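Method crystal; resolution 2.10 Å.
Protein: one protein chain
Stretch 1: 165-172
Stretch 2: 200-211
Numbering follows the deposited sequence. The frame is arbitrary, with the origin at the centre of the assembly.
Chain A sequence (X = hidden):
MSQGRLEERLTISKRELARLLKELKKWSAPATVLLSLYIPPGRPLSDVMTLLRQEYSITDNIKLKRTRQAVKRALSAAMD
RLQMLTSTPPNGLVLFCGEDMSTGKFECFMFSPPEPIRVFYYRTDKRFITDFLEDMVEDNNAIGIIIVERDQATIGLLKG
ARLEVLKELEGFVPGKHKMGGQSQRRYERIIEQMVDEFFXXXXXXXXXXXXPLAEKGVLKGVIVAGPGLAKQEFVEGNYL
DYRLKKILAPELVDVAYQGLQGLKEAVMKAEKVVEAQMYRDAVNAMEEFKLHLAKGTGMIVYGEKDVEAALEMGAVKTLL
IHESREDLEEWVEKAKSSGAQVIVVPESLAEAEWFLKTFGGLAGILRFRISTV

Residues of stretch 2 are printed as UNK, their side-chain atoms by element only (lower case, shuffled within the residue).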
ATOM      1  N   VAL A 165      -1.347   1.353 -11.097  1.00 47.66           N
ATOM      2  CA  VAL A 165      -2.333   0.804 -12.009  1.00 47.41           C
ATOM      3  C   VAL A 165      -2.729  -0.566 -11.476  1.00 49.52           C
ATOM      4  O   VAL A 165      -1.861  -1.388 -11.216  1.00 45.87           O
ATOM      5  CB  VAL A 165      -1.740   0.646 -13.417  1.00 50.81           C
ATOM      6  CG1 VAL A 165      -2.641  -0.239 -14.281  1.00 48.38           C
ATOM      7  CG2 VAL A 165      -1.545   1.999 -14.069  1.00 52.43           C
ATOM      8  N   LEU A 166      -4.026  -0.799 -11.279  1.00 50.05           N
ATOM      9  CA  LEU A 166      -4.514  -2.105 -10.823  1.00 50.44           C
ATOM     10  C   LEU A 166      -4.886  -2.979 -12.010  1.00 51.97           C
ATOM     11  O   LEU A 166      -4.643  -4.175 -11.999  1.00 52.24           O
ATOM     12  CB  LEU A 166      -5.723  -1.972  -9.890  1.00 47.89           C
ATOM     13  CG  LEU A 166      -5.440  -1.321  -8.539  1.00 49.58           C
ATOM     14  CD1 LEU A 166      -6.665  -1.349  -7.640  1.00 42.77           C
ATOM     15  CD2 LEU A 166      -4.241  -1.997  -7.855  1.00 45.26           C
ATOM     16  N   LYS A 167      -5.468  -2.359 -13.033  1.00 49.52           N
ATOM     17  CA  LYS A 167      -5.970  -3.072 -14.192  1.00 49.50           C
ATOM     18  C   LYS A 167      -6.178  -2.096 -15.344  1.00 51.03           C
ATOM     19  O   LYS A 167      -6.617  -0.952 -15.139  1.00 44.08           O
ATOM     20  CB  LYS A 167      -7.303  -3.741 -13.853  1.00 55.67           C
ATOM     21  CG  LYS A 167      -7.851  -4.634 -14.957  1.00 56.79           C
ATOM     22  CD  LYS A 167      -7.241  -6.018 -14.885  1.00 64.64           C
ATOM     23  CE  LYS A 167      -7.576  -6.829 -16.123  1.00 78.04           C
ATOM     24  NZ  LYS A 167      -7.415  -8.287 -15.876  1.00 86.28           N
ATOM     25  N   GLU A 168      -5.850  -2.557 -16.547  1.00 43.71           N
ATOM     26  CA  GLU A 168      -6.208  -1.876 -17.785  1.00 51.27           C
ATOM     27  C   GLU A 168      -7.115  -2.796 -18.618  1.00 56.78           C
ATOM     28  O   GLU A 168      -6.957  -4.015 -18.590  1.00 54.06           O
ATOM     29  CB  GLU A 168      -4.950  -1.469 -18.564  1.00 58.30           C
ATOM     30  CG  GLU A 168      -4.081  -0.448 -17.797  1.00 59.46           C
ATOM     31  CD  GLU A 168      -3.066   0.269 -18.669  1.00 60.48           C
ATOM     32  OE1 GLU A 168      -3.471   1.138 -19.477  1.00 61.84           O
ATOM     33  OE2 GLU A 168      -1.859  -0.027 -18.535  1.00 61.80           O
ATOM     34  N   LEU A 169      -8.074  -2.213 -19.335  1.00 50.79           N
ATOM     35  CA  LEU A 169      -9.058  -2.990 -20.079  1.00 53.53           C
ATOM     36  C   LEU A 169      -9.241  -2.348 -21.421  1.00 53.50           C
ATOM     37  O   LEU A 169      -9.126  -1.122 -21.545  1.00 47.55           O
ATOM     38  CB  LEU A 169     -10.414  -3.000 -19.371  1.00 57.28           C
ATOM     39  CG  LEU A 169     -10.582  -3.677 -18.012  1.00 69.25           C
ATOM     40  CD1 LEU A 169     -10.326  -2.698 -16.885  1.00 72.44           C
ATOM     41  CD2 LEU A 169     -11.986  -4.219 -17.892  1.00 77.66           C
ATOM     42  N   GLU A 170      -9.532  -3.184 -22.416  1.00 54.83           N
ATOM     43  CA  GLU A 170      -9.840  -2.755 -23.777  1.00 60.87           C
ATOM     44  C   GLU A 170     -11.118  -3.428 -24.263  1.00 63.45           C
ATOM     45  O   GLU A 170     -11.435  -4.558 -23.863  1.00 55.64           O
ATOM     46  CB  GLU A 170      -8.742  -3.184 -24.748  1.00 76.31           C
ATOM     47  CG  GLU A 170      -7.339  -2.869 -24.331  1.00 86.87           C
ATOM     48  CD  GLU A 170      -6.457  -2.590 -25.530  1.00 95.90           C
ATOM     49  OE1 GLU A 170      -5.895  -3.554 -26.102  1.00 92.17           O
ATOM     50  OE2 GLU A 170      -6.344  -1.401 -25.909  1.00100.50           O
ATOM     51  N   GLY A 171     -11.815  -2.744 -25.164  1.00 58.12           N
ATOM     52  CA  GLY A 171     -12.985  -3.289 -25.819  1.00 53.46           C
ATOM     53  C   GLY A 171     -12.955  -2.986 -27.305  1.00 58.17           C
ATOM     54  O   GLY A 171     -12.234  -2.090 -27.761  1.00 54.14           O
ATOM     55  N   PHE A 172     -13.732  -3.747 -28.070  1.00 66.42           N
ATOM     56  CA  PHE A 172     -13.901  -3.453 -29.484  1.00 68.24           C
ATOM     57  C   PHE A 172     -15.128  -2.572 -29.670  1.00 67.55           C
ATOM     58  O   PHE A 172     -16.210  -2.884 -29.167  1.00 67.20           O
ATOM     59  CB  PHE A 172     -14.039  -4.735 -30.303  1.00 68.11           C
ATOM     60  CG  PHE A 172     -14.181  -4.490 -31.779  1.00 74.02           C
ATOM     61  CD1 PHE A 172     -13.107  -4.029 -32.525  1.00 77.60           C
ATOM     62  CD2 PHE A 172     -15.387  -4.699 -32.413  1.00 77.94           C
ATOM     63  CE1 PHE A 172     -13.232  -3.790 -33.875  1.00 79.08           C
ATOM     64  CE2 PHE A 172     -15.520  -4.471 -33.771  1.00 84.72           C
ATOM     65  CZ  PHE A 172     -14.439  -4.007 -34.499  1.00 83.45           C
ATOM     66  N   UNK A 200     -19.995  -2.608 -18.565  1.00 49.68           N
ATOM     67  CA  UNK A 200     -20.295  -3.622 -17.561  1.00 52.08           C
ATOM     68  C   UNK A 200     -19.037  -4.361 -17.137  1.00 49.68           C
ATOM     69  O   UNK A 200     -18.862  -4.654 -15.962  1.00 50.09           O
ATOM     70  c   UNK A 200     -25.159  -4.236 -18.793  1.00 76.59           C
ATOM     71  n   UNK A 200     -26.176  -4.919 -19.642  1.00 91.59           N
ATOM     72  c   UNK A 200     -21.355  -4.623 -18.060  1.00 50.00           C
ATOM     73  c   UNK A 200     -22.792  -4.110 -17.932  1.00 56.91           C
ATOM     74  c   UNK A 200     -23.782  -4.901 -18.816  1.00 67.08           C
ATOM     75  N   UNK A 201     -18.184  -4.687 -18.104  1.00 43.08           N
ATOM     76  CA  UNK A 201     -16.880  -5.269 -17.805  1.00 49.06           C
ATOM     77  C   UNK A 201     -16.059  -4.323 -16.890  1.00 49.21           C
ATOM     78  O   UNK A 201     -15.542  -4.741 -15.864  1.00 48.39           O
ATOM     79  n   UNK A 201     -14.317  -6.238 -22.798  1.00 78.00           N
ATOM     80  c   UNK A 201     -14.911  -6.466 -18.962  1.00 68.50           C
ATOM     81  c   UNK A 201     -14.118  -6.549 -20.277  1.00 77.56           C
ATOM     82  c   UNK A 201     -16.125  -5.555 -19.104  1.00 57.07           C
ATOM     83  c   UNK A 201     -15.043  -6.487 -21.501  1.00 80.88           C
ATOM     84  N   UNK A 202     -15.955  -3.050 -17.267  1.00 47.71           N
ATOM     85  CA  UNK A 202     -15.246  -2.060 -16.456  1.00 47.49           C
ATOM     86  C   UNK A 202     -15.866  -1.967 -15.068  1.00 48.96           C
ATOM     87  O   UNK A 202     -15.158  -2.004 -14.055  1.00 46.65           O
ATOM     88  c   UNK A 202     -15.256  -0.678 -17.133  1.00 51.39           C
ATOM     89  c   UNK A 202     -14.490   0.393 -16.276  1.00 39.02           C
ATOM     90  c   UNK A 202     -14.657  -0.795 -18.530  1.00 50.22           C
ATOM     91  N   UNK A 203     -17.193  -1.865 -15.026  1.00 39.17           N
ATOM     92  CA  UNK A 203     -17.922  -1.816 -13.770  1.00 35.17           C
ATOM     93  C   UNK A 203     -17.642  -2.996 -12.863  1.00 43.98           C
ATOM     94  O   UNK A 203     -17.345  -2.823 -11.676  1.00 48.62           O
ATOM     95  N   UNK A 204     -17.741  -4.203 -13.422  1.00 43.17           N
ATOM     96  CA  UNK A 204     -17.418  -5.423 -12.683  1.00 44.36           C
ATOM     97  C   UNK A 204     -15.961  -5.498 -12.223  1.00 49.80           C
ATOM     98  O   UNK A 204     -15.675  -5.836 -11.074  1.00 57.07           O
ATOM     99  c   UNK A 204     -17.738  -6.650 -13.533  1.00 41.20           C
ATOM    100  c   UNK A 204     -19.206  -7.010 -13.539  1.00 58.47           C
ATOM    101  o   UNK A 204     -20.715  -8.288 -14.881  1.00 70.55           O
ATOM    102  c   UNK A 204     -19.519  -8.103 -14.553  1.00 66.40           C
ATOM    103  o   UNK A 204     -18.554  -8.747 -15.024  1.00 59.17           O
ATOM    104  N   UNK A 205     -15.046  -5.206 -13.137  1.00 42.76           N
ATOM    105  CA  UNK A 205     -13.638  -5.179 -12.812  1.00 52.01           C
ATOM    106  C   UNK A 205     -13.364  -4.186 -11.659  1.00 49.25           C
ATOM    107  O   UNK A 205     -12.751  -4.545 -10.657  1.00 49.05           O
ATOM    108  c   UNK A 205     -11.385  -5.098 -13.916  1.00 71.97           C
ATOM    109  c   UNK A 205     -11.143  -6.574 -13.679  1.00 83.21           C
ATOM    110  c   UNK A 205     -12.838  -4.794 -14.049  1.00 57.95           C
ATOM    111  o   UNK A 205     -10.931  -6.960 -12.504  1.00 80.71           O
ATOM    112  o   UNK A 205     -11.181  -7.343 -14.669  1.00 85.54           O
ATOM    113  N   UNK A 206     -13.844  -2.951 -11.801  1.00 39.94           N
ATOM    114  CA  UNK A 206     -13.660  -1.930 -10.768  1.00 42.09           C
ATOM    115  C   UNK A 206     -14.214  -2.404  -9.429  1.00 43.60           C
ATOM    116  O   UNK A 206     -13.535  -2.342  -8.404  1.00 45.69           O
ATOM    117  c   UNK A 206     -14.325  -0.623 -11.185  1.00 40.45           C
ATOM    118  N   UNK A 207     -15.453  -2.888  -9.450  1.00 44.57           N
ATOM    119  CA  UNK A 207     -16.101  -3.384  -8.239  1.00 48.74           C
ATOM    120  C   UNK A 207     -15.349  -4.535  -7.549  1.00 52.84           C
ATOM    121  O   UNK A 207     -15.221  -4.554  -6.313  1.00 50.48           O
ATOM    122  o   UNK A 207     -18.320  -2.643  -8.943  1.00 59.92           O
ATOM    123  c   UNK A 207     -17.556  -3.775  -8.529  1.00 54.90           C
ATOM    124  N   UNK A 208     -14.853  -5.494  -8.330  1.00 45.23           N
ATOM    125  CA  UNK A 208     -14.071  -6.580  -7.747  1.00 44.50           C
ATOM    126  C   UNK A 208     -12.805  -6.070  -7.059  1.00 47.37           C
ATOM    127  O   UNK A 208     -12.383  -6.604  -6.029  1.00 50.52           O
ATOM    128  c   UNK A 208     -14.886  -8.445  -9.250  1.00 59.30           C
ATOM    129  n   UNK A 208     -15.970  -8.433  -8.464  1.00 53.93           N
ATOM    130  c   UNK A 208     -13.697  -7.612  -8.804  1.00 46.56           C
ATOM    131  o   UNK A 208     -14.831  -9.087 -10.292  1.00 64.74           O
ATOM    132  N   UNK A 209     -12.202  -5.038  -7.638  1.00 43.44           N
ATOM    133  CA  UNK A 209     -10.965  -4.480  -7.094  1.00 51.43           C
ATOM    134  C   UNK A 209     -11.182  -3.517  -5.927  1.00 53.79           C
ATOM    135  O   UNK A 209     -10.400  -3.502  -4.984  1.00 58.79           O
ATOM    136  c   UNK A 209     -10.169  -3.791  -8.198  1.00 48.91           C
ATOM    137  c   UNK A 209      -9.214  -4.012 -10.490  1.00 40.61           C
ATOM    138  c   UNK A 209      -9.612  -4.762  -9.245  1.00 46.87           C
ATOM    139  c   UNK A 209      -8.430  -5.558  -8.670  1.00 42.52           C
ATOM    140  N   UNK A 210     -12.246  -2.723  -5.982  1.00 50.48           N
ATOM    141  CA  UNK A 210     -12.376  -1.582  -5.071  1.00 47.85           C
ATOM    142  C   UNK A 210     -13.345  -1.812  -3.906  1.00 48.78           C
ATOM    143  O   UNK A 210     -13.120  -1.318  -2.795  1.00 49.03           O
ATOM    144  c   UNK A 210     -10.251   0.214  -6.230  1.00 39.55           C
ATOM    145  c   UNK A 210     -11.704   0.683  -6.371  1.00 47.45           C
ATOM    146  c   UNK A 210     -12.761  -0.313  -5.852  1.00 43.69           C
ATOM    147  c   UNK A 210     -12.003   1.178  -7.798  1.00 43.31           C
ATOM    148  N   UNK A 211     -14.411  -2.567  -4.145  1.00 45.73           N
ATOM    149  CA  UNK A 211     -15.417  -2.800  -3.103  1.00 50.97           C
ATOM    150  C   UNK A 211     -14.881  -3.451  -1.809  1.00 53.07           C
ATOM    151  O   UNK A 211     -15.280  -3.067  -0.718  1.00 51.29           O
ATOM    152  c   UNK A 211     -17.472  -4.176  -2.484  1.00 42.48           C
ATOM    153  c   UNK A 211     -16.631  -3.591  -3.645  1.00 51.72           C
ATOM    154  c   UNK A 211     -17.473  -2.708  -4.577  1.00 44.38           C
TER

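Position 200 carries four carbons in a row ending in a nitrogen. Its side chain is out of reach of the strand. That is a lysine, Lys200. Its nitrogen is hydrogen-bonded elsewhere in the structure.

Position 201 has the same make-up, four carbons in line and a terminal nitrogen. CA-to-CB points toward the strand. Its carbons lie against Leu169 and its nitrogen nears the backbone of Glu170. It is Lys201. CG of Lys201 is 3.8 Å from CD2 of Leu169. The chain end reaches the backbone of Glu170, NZ of Lys201 lying 3.5 Å from O of Glu170. The contact is polar but is not a hydrogen bond.

Position 202 has three carbons, one bearing the other two. CA-to-CB points sideways, yet one branch carbon comes near Leu169. A fork at CB with no oxygen is valine, Val202. CG2 of Val202 comes within 4.4 Å of CD2 of Leu169. The backbone is slightly nearer, with CA of Val202 4.2 Å from CD2 of Leu169.

Position 203 has no side-chain atoms. It is buried and without contact to the strand. It is Gly203.

Position 204 has three carbons, the third carrying two oxygens. It is exposed, and it does not touch the strand. This carboxylate is Glu204.

Position 205 repeats that pattern, three carbons and a terminal pair of oxygens. CA-to-CB points toward the strand, and a methylene carbon packs on Lys167 and Leu169. It is Glu205. CG of Glu205 is 3.7 Å from CG of Lys167 and 4.0 Å from CD1 of Leu169. Its charge is near an opposite one: OE2 of Glu205 lies 4.1 Å from NZ of Lys167, too far for a salt bridge.

Position 206 has a single carbon. It is buried, its CA-to-CB bond points sideways, and it makes no contact with the strand. It is Ala206.

Position 207 has one carbon and then one oxygen, and does not touch the strand. This is the mark of serine, Ser207. Its OG donates to O of Gly203 at 2.9 Å, one turn back.

Position 208 has two carbons, the second carrying one oxygen and one nitrogen. It is exposed and remote from the strand. This amide is Asn208.

Position 209 has four carbons, forked at the second. CA-to-CB points toward the strand, and one branch carbon touches Lys167 and Leu166. It is Leu209. CD1 of Leu209 lies 3.9 Å from CB of Lys167 and 4.1 Å from CB of Leu166.

Position 210 also has four carbons forked at the second. CA-to-CB points sideways, but the end comes nearer and touches Leu166. It is Leu210. CD1 of Leu210 is 4.2 Å from CD1 of Leu166.

Position 211 has three carbons, one bearing two. It is buried and out of reach. It is Val211.

The helix runs nearly antiparallel to the strand, at 169°. Positions 201, 205 and 209 follow the four-residue helical repeat, so their side chains line one face. Leu169, buried, meets the first two of them and Val202; Leu166 meets both leucines. No hydrogen bond crosses. The contact rests largely on packed carbon, including methylenes of charged side chains, and buries 389 Å² in all.

Stretch 2 (200-211) KKVGEEASNLLV
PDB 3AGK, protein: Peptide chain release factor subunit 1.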